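Local coordinates for protein quinone oxidoreductase (Coxiella burnetii, PDB 3TQH) that probably acts as an NADPH-dependent quinone reductase of the medium-chain dehydrogenase/reductase type, binding NADPH in its Rossmann-type domain, at residues K5-I10 with V24-P29; Y31-M36 with L82-N87; K39-S44 with S76-E81. All blocks are in the same frame, centred on the assembly; numbering follows the deposited sequence.

Interaction 1: residues K5-I10 with V24-P29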
loop_
_atom_site.group_PDB
_atom_site.type_symbol
_atom_site.label_atom_id
_atom_site.label_comp_id
_atom_site.label_asym_id
_atom_site.label_seq_id
_atom_site.Cartn_x
_atom_site.Cartn_y
_atom_site.Cartn_z
ATOM N N LYS A 5 31.174 3.607 -4.906
ATOM C CA LYS A 5 30.184 2.629 -4.371
ATOM C C LYS A 5 29.249 3.235 -3.310
ATOM O O LYS A 5 28.488 2.501 -2.672
ATOM C CB LYS A 5 30.918 1.417 -3.787
ATOM C CG LYS A 5 31.635 0.556 -4.819
ATOM C CD LYS A 5 32.177 -0.732 -4.187
ATOM C CE LYS A 5 32.342 -1.858 -5.210
ATOM N NZ LYS A 5 33.555 -1.689 -6.059
ATOM N N GLU A 6 29.293 4.557 -3.132
ATOM C CA GLU A 6 28.425 5.242 -2.160
ATOM C C GLU A 6 27.094 5.701 -2.755
ATOM O O GLU A 6 26.972 5.898 -3.966
ATOM C CB GLU A 6 29.112 6.473 -1.567
ATOM C CG GLU A 6 30.198 6.188 -0.538
ATOM C CD GLU A 6 29.995 7.007 0.727
ATOM O OE1 GLU A 6 30.765 7.961 0.973
ATOM O OE2 GLU A 6 29.035 6.704 1.465
HETATM N N MSE A 7 26.112 5.887 -1.873
HETATM C CA MSE A 7 24.819 6.462 -2.225
HETATM C C MSE A 7 24.206 7.169 -1.015
HETATM O O MSE A 7 24.631 6.951 0.122
HETATM C CB MSE A 7 23.869 5.365 -2.697
HETATM C CG MSE A 7 23.544 4.308 -1.631
HETATM SE SE MSE A 7 21.990 3.252 -2.103
HETATM C CE MSE A 7 21.665 2.311 -0.412
ATOM N N LYS A 8 23.206 8.008 -1.275
ATOM C CA LYS A 8 22.383 8.615 -0.225
ATOM C C LYS A 8 21.181 7.712 0.060
ATOM O O LYS A 8 20.554 7.187 -0.866
ATOM C CB LYS A 8 21.897 10.008 -0.643
ATOM C CG LYS A 8 23.012 10.969 -1.081
ATOM C CD LYS A 8 22.439 12.305 -1.585
ATOM C CE LYS A 8 23.532 13.295 -2.003
ATOM N NZ LYS A 8 24.113 12.995 -3.347
ATOM N N ALA A 9 20.866 7.538 1.340
ATOM C CA ALA A 9 19.730 6.720 1.760
ATOM C C ALA A 9 19.218 7.143 3.135
ATOM O O ALA A 9 19.982 7.640 3.959
ATOM C CB ALA A 9 20.119 5.259 1.779
ATOM N N ILE A 10 17.919 6.964 3.370
ATOM C CA ILE A 10 17.334 7.237 4.678
ATOM C C ILE A 10 17.515 6.006 5.552
ATOM O O ILE A 10 17.159 4.904 5.158
ATOM C CB ILE A 10 15.828 7.584 4.590
ATOM C CG1 ILE A 10 15.624 8.941 3.896
ATOM C CG2 ILE A 10 15.191 7.603 5.985
ATOM C CD1 ILE A 10 16.128 10.130 4.683
ATOM N N VAL A 24 21.664 9.638 5.062
ATOM C CA VAL A 24 22.970 9.076 5.399
ATOM C C VAL A 24 23.701 8.607 4.143
ATOM O O VAL A 24 23.079 8.148 3.184
ATOM C CB VAL A 24 22.792 7.886 6.393
ATOM C CG1 VAL A 24 23.906 6.864 6.265
ATOM C CG2 VAL A 24 22.695 8.393 7.817
ATOM N N ASP A 25 25.018 8.753 4.153
ATOM C CA ASP A 25 25.873 8.153 3.137
ATOM C C ASP A 25 26.073 6.682 3.474
ATOM O O ASP A 25 26.422 6.336 4.607
ATOM C CB ASP A 25 27.233 8.860 3.069
ATOM C CG ASP A 25 27.190 10.140 2.258
ATOM O OD1 ASP A 25 26.337 10.253 1.344
ATOM O OD2 ASP A 25 28.024 11.030 2.531
ATOM N N THR A 26 25.849 5.822 2.488
ATOM C CA THR A 26 25.891 4.385 2.700
ATOM C C THR A 26 26.293 3.683 1.401
ATOM O O THR A 26 26.127 4.249 0.320
ATOM C CB THR A 26 24.510 3.879 3.188
ATOM O OG1 THR A 26 24.681 2.805 4.127
ATOM C CG2 THR A 26 23.632 3.438 2.012
ATOM N N PRO A 27 26.818 2.450 1.499
ATOM C CA PRO A 27 27.230 1.733 0.293
ATOM C C PRO A 27 26.059 1.313 -0.589
ATOM O O PRO A 27 24.922 1.195 -0.108
ATOM C CB PRO A 27 27.930 0.480 0.836
ATOM C CG PRO A 27 27.982 0.635 2.315
ATOM C CD PRO A 27 26.943 1.608 2.699
ATOM N N THR A 28 26.343 1.079 -1.869
ATOM C CA THR A 28 25.337 0.546 -2.780
ATOM C C THR A 28 25.054 -0.891 -2.364
ATOM O O THR A 28 25.957 -1.587 -1.898
ATOM C CB THR A 28 25.792 0.593 -4.261
ATOM O OG1 THR A 28 27.147 0.146 -4.369
ATOM C CG2 THR A 28 25.697 2.011 -4.805
ATOM N N PRO A 29 23.796 -1.332 -2.500
ATOM C CA PRO A 29 23.459 -2.718 -2.184
ATOM C C PRO A 29 24.289 -3.727 -2.976
ATOM O O PRO A 29 24.624 -3.483 -4.139
ATOM C CB PRO A 29 21.994 -2.827 -2.603
ATOM C CG PRO A 29 21.474 -1.457 -2.553
ATOM C CD PRO A 29 22.606 -0.547 -2.869
#

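Interaction 2: residues Y31-M36 with L82-N87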
loop_
_atom_site.group_PDB
_atom_site.type_symbol
_atom_site.label_atom_id
_atom_site.label_comp_id
_atom_site.label_asym_id
_atom_site.label_seq_id
_atom_site.Cartn_x
_atom_site.Cartn_y
_atom_site.Cartn_z
ATOM N N TYR A 31 24.349 -7.286 -4.920
ATOM C CA TYR A 31 23.356 -8.057 -5.657
ATOM C C TYR A 31 23.964 -9.391 -6.059
ATOM O O TYR A 31 25.129 -9.461 -6.457
ATOM C CB TYR A 31 22.829 -7.285 -6.881
ATOM C CG TYR A 31 23.908 -6.818 -7.836
ATOM C CD1 TYR A 31 24.499 -5.569 -7.688
ATOM C CD2 TYR A 31 24.338 -7.629 -8.885
ATOM C CE1 TYR A 31 25.492 -5.139 -8.554
ATOM C CE2 TYR A 31 25.329 -7.208 -9.758
ATOM C CZ TYR A 31 25.901 -5.962 -9.587
ATOM O OH TYR A 31 26.885 -5.540 -10.442
ATOM N N ARG A 32 23.168 -10.445 -5.916
ATOM C CA ARG A 32 23.555 -11.794 -6.326
ATOM C C ARG A 32 23.490 -11.925 -7.846
ATOM O O ARG A 32 23.037 -11.014 -8.548
ATOM C CB ARG A 32 22.619 -12.835 -5.697
ATOM C CG ARG A 32 22.824 -13.104 -4.211
ATOM C CD ARG A 32 21.932 -14.263 -3.774
ATOM N NE ARG A 32 20.516 -13.893 -3.851
ATOM C CZ ARG A 32 19.496 -14.741 -4.007
ATOM N NH1 ARG A 32 19.697 -16.055 -4.115
ATOM N NH2 ARG A 32 18.252 -14.266 -4.055
ATOM N N LYS A 33 23.923 -13.079 -8.339
ATOM C CA LYS A 33 23.929 -13.375 -9.768
ATOM C C LYS A 33 22.518 -13.468 -10.381
ATOM O O LYS A 33 22.371 -13.355 -11.599
ATOM C CB LYS A 33 24.711 -14.669 -10.029
ATOM C CG LYS A 33 26.189 -14.604 -9.627
ATOM C CD LYS A 33 26.874 -15.971 -9.760
ATOM C CE LYS A 33 28.360 -15.896 -9.430
ATOM N NZ LYS A 33 29.027 -17.238 -9.426
ATOM N N ASN A 34 21.493 -13.679 -9.550
ATOM C CA ASN A 34 20.098 -13.662 -10.023
ATOM C C ASN A 34 19.316 -12.400 -9.637
ATOM O O ASN A 34 18.092 -12.367 -9.756
ATOM C CB ASN A 34 19.344 -14.932 -9.584
ATOM C CG ASN A 34 19.207 -15.065 -8.071
ATOM O OD1 ASN A 34 19.519 -14.150 -7.309
ATOM N ND2 ASN A 34 18.732 -16.225 -7.635
ATOM N N GLN A 35 20.026 -11.364 -9.194
ATOM C CA GLN A 35 19.410 -10.084 -8.840
ATOM C C GLN A 35 19.972 -8.953 -9.709
ATOM O O GLN A 35 20.819 -9.187 -10.573
ATOM C CB GLN A 35 19.640 -9.788 -7.357
ATOM C CG GLN A 35 19.028 -10.820 -6.428
ATOM C CD GLN A 35 19.208 -10.464 -4.968
ATOM O OE1 GLN A 35 18.249 -10.141 -4.280
ATOM N NE2 GLN A 35 20.441 -10.510 -4.493
HETATM N N MSE A 36 19.487 -7.732 -9.486
HETATM C CA MSE A 36 19.928 -6.560 -10.255
HETATM C C MSE A 36 20.071 -5.328 -9.365
HETATM O O MSE A 36 19.553 -5.299 -8.255
HETATM C CB MSE A 36 18.939 -6.269 -11.389
HETATM C CG MSE A 36 17.536 -5.922 -10.921
HETATM SE SE MSE A 36 16.137 -6.232 -12.259
HETATM C CE MSE A 36 16.537 -8.090 -12.699
ATOM N N LEU A 82 23.292 -5.827 -13.733
ATOM C CA LEU A 82 22.592 -7.105 -13.765
ATOM C C LEU A 82 23.511 -8.227 -13.304
ATOM O O LEU A 82 24.708 -8.222 -13.593
ATOM C CB LEU A 82 22.097 -7.412 -15.182
ATOM C CG LEU A 82 20.679 -6.985 -15.545
ATOM C CD1 LEU A 82 20.362 -7.363 -16.984
ATOM C CD2 LEU A 82 19.683 -7.619 -14.605
ATOM N N GLY A 83 22.938 -9.190 -12.590
ATOM C CA GLY A 83 23.653 -10.400 -12.221
ATOM C C GLY A 83 23.926 -11.255 -13.444
ATOM O O GLY A 83 23.272 -11.105 -14.478
ATOM N N SER A 84 24.897 -12.151 -13.319
ATOM C CA SER A 84 25.305 -13.030 -14.415
ATOM C C SER A 84 24.171 -13.910 -14.954
ATOM O O SER A 84 24.149 -14.227 -16.144
ATOM C CB SER A 84 26.457 -13.929 -13.954
ATOM O OG SER A 84 27.409 -13.196 -13.201
ATOM N N ASP A 85 23.235 -14.291 -14.084
ATOM C CA ASP A 85 22.211 -15.284 -14.426
ATOM C C ASP A 85 20.799 -14.717 -14.666
ATOM O O ASP A 85 19.838 -15.485 -14.773
ATOM C CB ASP A 85 22.162 -16.365 -13.334
ATOM C CG ASP A 85 23.442 -17.188 -13.263
ATOM O OD1 ASP A 85 24.277 -17.111 -14.194
ATOM O OD2 ASP A 85 23.615 -17.924 -12.269
ATOM N N VAL A 86 20.667 -13.396 -14.770
ATOM C CA VAL A 86 19.366 -12.779 -15.064
ATOM C C VAL A 86 19.123 -12.767 -16.579
ATOM O O VAL A 86 19.908 -12.182 -17.330
ATOM C CB VAL A 86 19.280 -11.337 -14.517
ATOM C CG1 VAL A 86 17.925 -10.729 -14.843
ATOM C CG2 VAL A 86 19.534 -11.315 -13.017
ATOM N N ASN A 87 18.026 -13.392 -17.015
ATOM C CA ASN A 87 17.784 -13.661 -18.441
ATOM C C ASN A 87 16.868 -12.665 -19.158
ATOM O O ASN A 87 17.134 -12.302 -20.311
ATOM C CB ASN A 87 17.203 -15.078 -18.627
ATOM C CG ASN A 87 18.274 -16.150 -18.737
ATOM O OD1 ASN A 87 18.087 -17.151 -19.431
ATOM N ND2 ASN A 87 19.398 -15.951 -18.056
#

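Interaction 3: residues K39-S44 with S76-E81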
loop_
_atom_site.group_PDB
_atom_site.type_symbol
_atom_site.label_atom_id
_atom_site.label_comp_id
_atom_site.label_asym_id
_atom_site.label_seq_id
_atom_site.Cartn_x
_atom_site.Cartn_y
_atom_site.Cartn_z
ATOM N N LYS A 39 18.837 2.059 -10.354
ATOM C CA LYS A 39 18.886 3.483 -10.022
ATOM C C LYS A 39 17.452 3.956 -9.768
ATOM O O LYS A 39 16.626 3.937 -10.684
ATOM C CB LYS A 39 19.521 4.282 -11.162
ATOM C CG LYS A 39 19.592 5.790 -10.921
ATOM C CD LYS A 39 19.831 6.578 -12.217
ATOM C CE LYS A 39 21.284 6.576 -12.638
ATOM N NZ LYS A 39 21.578 7.654 -13.635
ATOM N N VAL A 40 17.160 4.376 -8.536
ATOM C CA VAL A 40 15.796 4.733 -8.140
ATOM C C VAL A 40 15.393 6.129 -8.619
ATOM O O VAL A 40 16.088 7.107 -8.373
ATOM C CB VAL A 40 15.604 4.649 -6.602
ATOM C CG1 VAL A 40 14.188 5.081 -6.201
ATOM C CG2 VAL A 40 15.880 3.234 -6.109
ATOM N N HIS A 41 14.253 6.203 -9.298
ATOM C CA HIS A 41 13.667 7.475 -9.720
ATOM C C HIS A 41 12.588 7.931 -8.743
ATOM O O HIS A 41 12.469 9.125 -8.464
ATOM C CB HIS A 41 13.110 7.367 -11.142
ATOM C CG HIS A 41 14.162 7.461 -12.204
ATOM N ND1 HIS A 41 14.191 8.476 -13.136
ATOM C CD2 HIS A 41 15.241 6.683 -12.462
ATOM C CE1 HIS A 41 15.233 8.310 -13.933
ATOM N NE2 HIS A 41 15.888 7.231 -13.544
ATOM N N ALA A 42 11.819 6.983 -8.209
ATOM C CA ALA A 42 10.748 7.299 -7.269
ATOM C C ALA A 42 10.513 6.159 -6.274
ATOM O O ALA A 42 10.756 4.989 -6.586
ATOM C CB ALA A 42 9.468 7.620 -8.032
ATOM N N ALA A 43 10.039 6.514 -5.079
ATOM C CA ALA A 43 9.733 5.541 -4.027
ATOM C C ALA A 43 8.589 6.057 -3.151
ATOM O O ALA A 43 8.661 7.166 -2.626
ATOM C CB ALA A 43 10.962 5.283 -3.175
ATOM N N SER A 44 7.536 5.259 -2.995
ATOM C CA SER A 44 6.356 5.715 -2.272
ATOM C C SER A 44 6.373 5.268 -0.829
ATOM O O SER A 44 7.027 4.286 -0.473
ATOM C CB SER A 44 5.072 5.243 -2.954
ATOM O OG SER A 44 4.930 3.837 -2.910
ATOM N N SER A 76 10.476 2.698 -8.245
ATOM C CA SER A 76 10.406 2.911 -9.672
ATOM C C SER A 76 11.800 3.385 -10.082
ATOM O O SER A 76 12.422 4.160 -9.356
ATOM C CB SER A 76 9.359 3.988 -9.941
ATOM O OG SER A 76 9.062 4.085 -11.309
ATOM N N GLY A 77 12.307 2.909 -11.217
ATOM C CA GLY A 77 13.661 3.280 -11.646
ATOM C C GLY A 77 14.243 2.561 -12.853
ATOM O O GLY A 77 13.529 1.910 -13.615
ATOM N N GLU A 78 15.559 2.689 -13.016
ATOM C CA GLU A 78 16.275 2.153 -14.175
ATOM C C GLU A 78 17.269 1.071 -13.741
ATOM O O GLU A 78 17.984 1.244 -12.751
ATOM C CB GLU A 78 17.013 3.286 -14.894
ATOM C CG GLU A 78 17.683 2.880 -16.215
ATOM C CD GLU A 78 18.499 4.013 -16.855
ATOM O OE1 GLU A 78 18.786 5.023 -16.163
ATOM O OE2 GLU A 78 18.861 3.887 -18.055
ATOM N N VAL A 79 17.304 -0.038 -14.481
ATOM C CA VAL A 79 18.254 -1.120 -14.218
ATOM C C VAL A 79 19.647 -0.690 -14.668
ATOM O O VAL A 79 19.851 -0.342 -15.832
ATOM C CB VAL A 79 17.862 -2.414 -14.952
ATOM C CG1 VAL A 79 18.892 -3.511 -14.704
ATOM C CG2 VAL A 79 16.469 -2.871 -14.519
ATOM N N ILE A 80 20.598 -0.716 -13.738
ATOM C CA ILE A 80 21.951 -0.211 -13.981
ATOM C C ILE A 80 22.979 -1.331 -14.042
ATOM O O ILE A 80 23.904 -1.276 -14.841
ATOM C CB ILE A 80 22.359 0.811 -12.890
ATOM C CG1 ILE A 80 21.557 2.099 -13.048
ATOM C CG2 ILE A 80 23.840 1.136 -12.965
ATOM C CD1 ILE A 80 21.687 2.739 -14.409
ATOM N N GLU A 81 22.824 -2.330 -13.177
ATOM C CA GLU A 81 23.682 -3.506 -13.185
ATOM C C GLU A 81 22.821 -4.761 -13.095
ATOM O O GLU A 81 21.748 -4.752 -12.489
ATOM C CB GLU A 81 24.709 -3.435 -12.046
ATOM C CG GLU A 81 25.602 -2.183 -12.136
ATOM C CD GLU A 81 26.748 -2.141 -11.124
ATOM O OE1 GLU A 81 27.414 -3.177 -10.894
ATOM O OE2 GLU A 81 27.004 -1.046 -10.577
HETATM O O HOH W 1 21.497 6.206 -16.552
#

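Interaction 1: residues K5-I10 with V24-P29
Met7 and Thr26 face each other as a hydrogen-bonded pair in the antiparallel beta hairpin formed by strands 6-12 and 21-27 near the N terminus. Two backbone hydrogen bonds join them, Met7 N to Thr26 O at 2.7 Å and Thr26 N to Met7 O at 2.9 Å, and their side chains run side by side on the face they share with Ala9 and Val24. The side chain of Met7, a selenomethionine, starts with CG lodged between its own backbone N and carbonyl carbon (chi1 63°), with CG 3.2 Å from Thr26 O, and is extended from there. Its methyl CE reaches Thr26 CG2 at 3.3 Å, while the side chain crosses Pro29 at about a right angle, SE and CE both against Pro29 CD. Met7 is buried, with Ala109 and Tyr111 also against it. On the opposite face Lys8 and Asp25 point the same way, side by side; the end of Glu6 swings back across Asp25, carboxylate planes 73° apart, OE2 3.2 Å from Asp25 CB. Glu6 OE1 lies 4.4 Å from Asp25 OD2, but both carboxylates are exposed, where solvent can probably screen the like charges. Ala9 and Val24 form a second hydrogen-bonded pair. Beyond the strand ends, Lys5 O receives the Thr28 amide N at 2.7 Å, and Thr28 CG2 stands 3.5 Å from that same Lys5 O.

Interaction 2: residues Y31-M36 with L82-N87
The Tyr31 ring stands obliquely beside the backbone of Leu82 and Gly83, its CE2 4.0 Å from Leu82 O, where two type I beta turns, Arg32 to Gln35 and Gly83 to Val86, pack together at the protein surface, within the GroES-like part of the chain. Its hydroxyl is hydrogen-bonded to Glu81 OE1 and its ring also touches Cys113. In the first turn, Asn34 OD1 sits over the centre of one face of the Arg32 guanidinium, 3.3 Å above the plane. Two backbone hydrogen bonds join the turns. Gly83 N gives a hydrogen bond of 2.9 Å to Gln35 O, almost in line with the carbonyl, whereas Asp85 N meets Lys33 O at 2.8 Å from a position tilted 27° from the carbonyl plane. Having no side chain, Gly83 can bring its CA within 3.3 Å of Lys33 O. Of these residues Lys33 loses most surface to 82-87, yet its extended chain leads off to the outside. Where the loops run into the strands, Met36 and Leu82 form a non-hydrogen-bonded antiparallel pair with side chains alongside each other, Met36 CB 3.6 Å from Leu82 CD2. Met36, a selenomethionine, bends at chi3 (53°), which sets its methyl CE 3.7 Å from Val86 CG1.

Interaction 3: residues K39-S44 with S76-E81
A classic beta bulge, in which His41 and Ala42 both face Ser76, interrupts the antiparallel pairing of strands 36-44 and 74-82 in the GroES-like domain. Ser76 O accepts two amides at once: His41 N at 2.7 Å and Ala42 N at 3.1 Å, the second coming from above the carbonyl plane. In return, Ser76 N donates to Ala42 O. The extra residue shifts the register by one, and the chain turns a corner at His41. Before the bulge the pairing is regular, Lys39 and Glu78 exchanging two backbone bonds, Lys39 N to Glu78 O and Glu78 N to Lys39 O. Gly77, opposite Val40, carries no side chain, and its CA approaches Lys39 O to 3.2 Å.

The side chains of Lys39 and Glu78 lie on the same face of the sheet. Lys39 has CG anti to its backbone N (chi1 179°) and bends at chi3, while NZ stays 4.6 Å from Glu78 OE1, too far for a salt bridge. A water links the two instead, accepting from Lys39 NZ at 3.3 Å and donating to Glu78 OE1 at 3.0 Å. Lys39 CB is also packed on Ile80 CG1 at 3.5 Å. The His41 ring has Lys39 O in plane at its edge and lies obliquely to Gly77 CA, with CD2 as the nearest ring atom. Phe128 stacks on this ring, and Phe128 O takes the hydroxyl of Ser76, so the start of helix 128-133 contacts both His41 of the bulge and Ser76 opposite it. Ala42 CB and Ser76 CB meet at 4.1 Å, both side chains also touching Ala132 of that helix. Strand pairing of this kind, bent by a bulge, belongs to the curled beta sheet of the GroES-like domain in medium-chain dehydrogenases and reductases.

From the N terminus, interaction 1 comes first, closing the short hairpin of strands 6-12 and 21-27. Segment 24-29 then runs almost directly into 31-36, where interaction 2 opens, so these two follow in series. Interaction 2 closes a long loop at 82-87, and interaction 3 is nested within it: 39-44 and 76-81 pair along the same two strands whose ends the turns of interaction 2 bind. The two meet through Tyr31 and Glu81, and Met36 packs on Val79. Interaction 1 stays apart from interaction 3, nearest atoms about 6 Å away. It holds the hairpin together, while interactions 2 and 3 join two strands of the curled sheet; all lie on one side of the chain's centre.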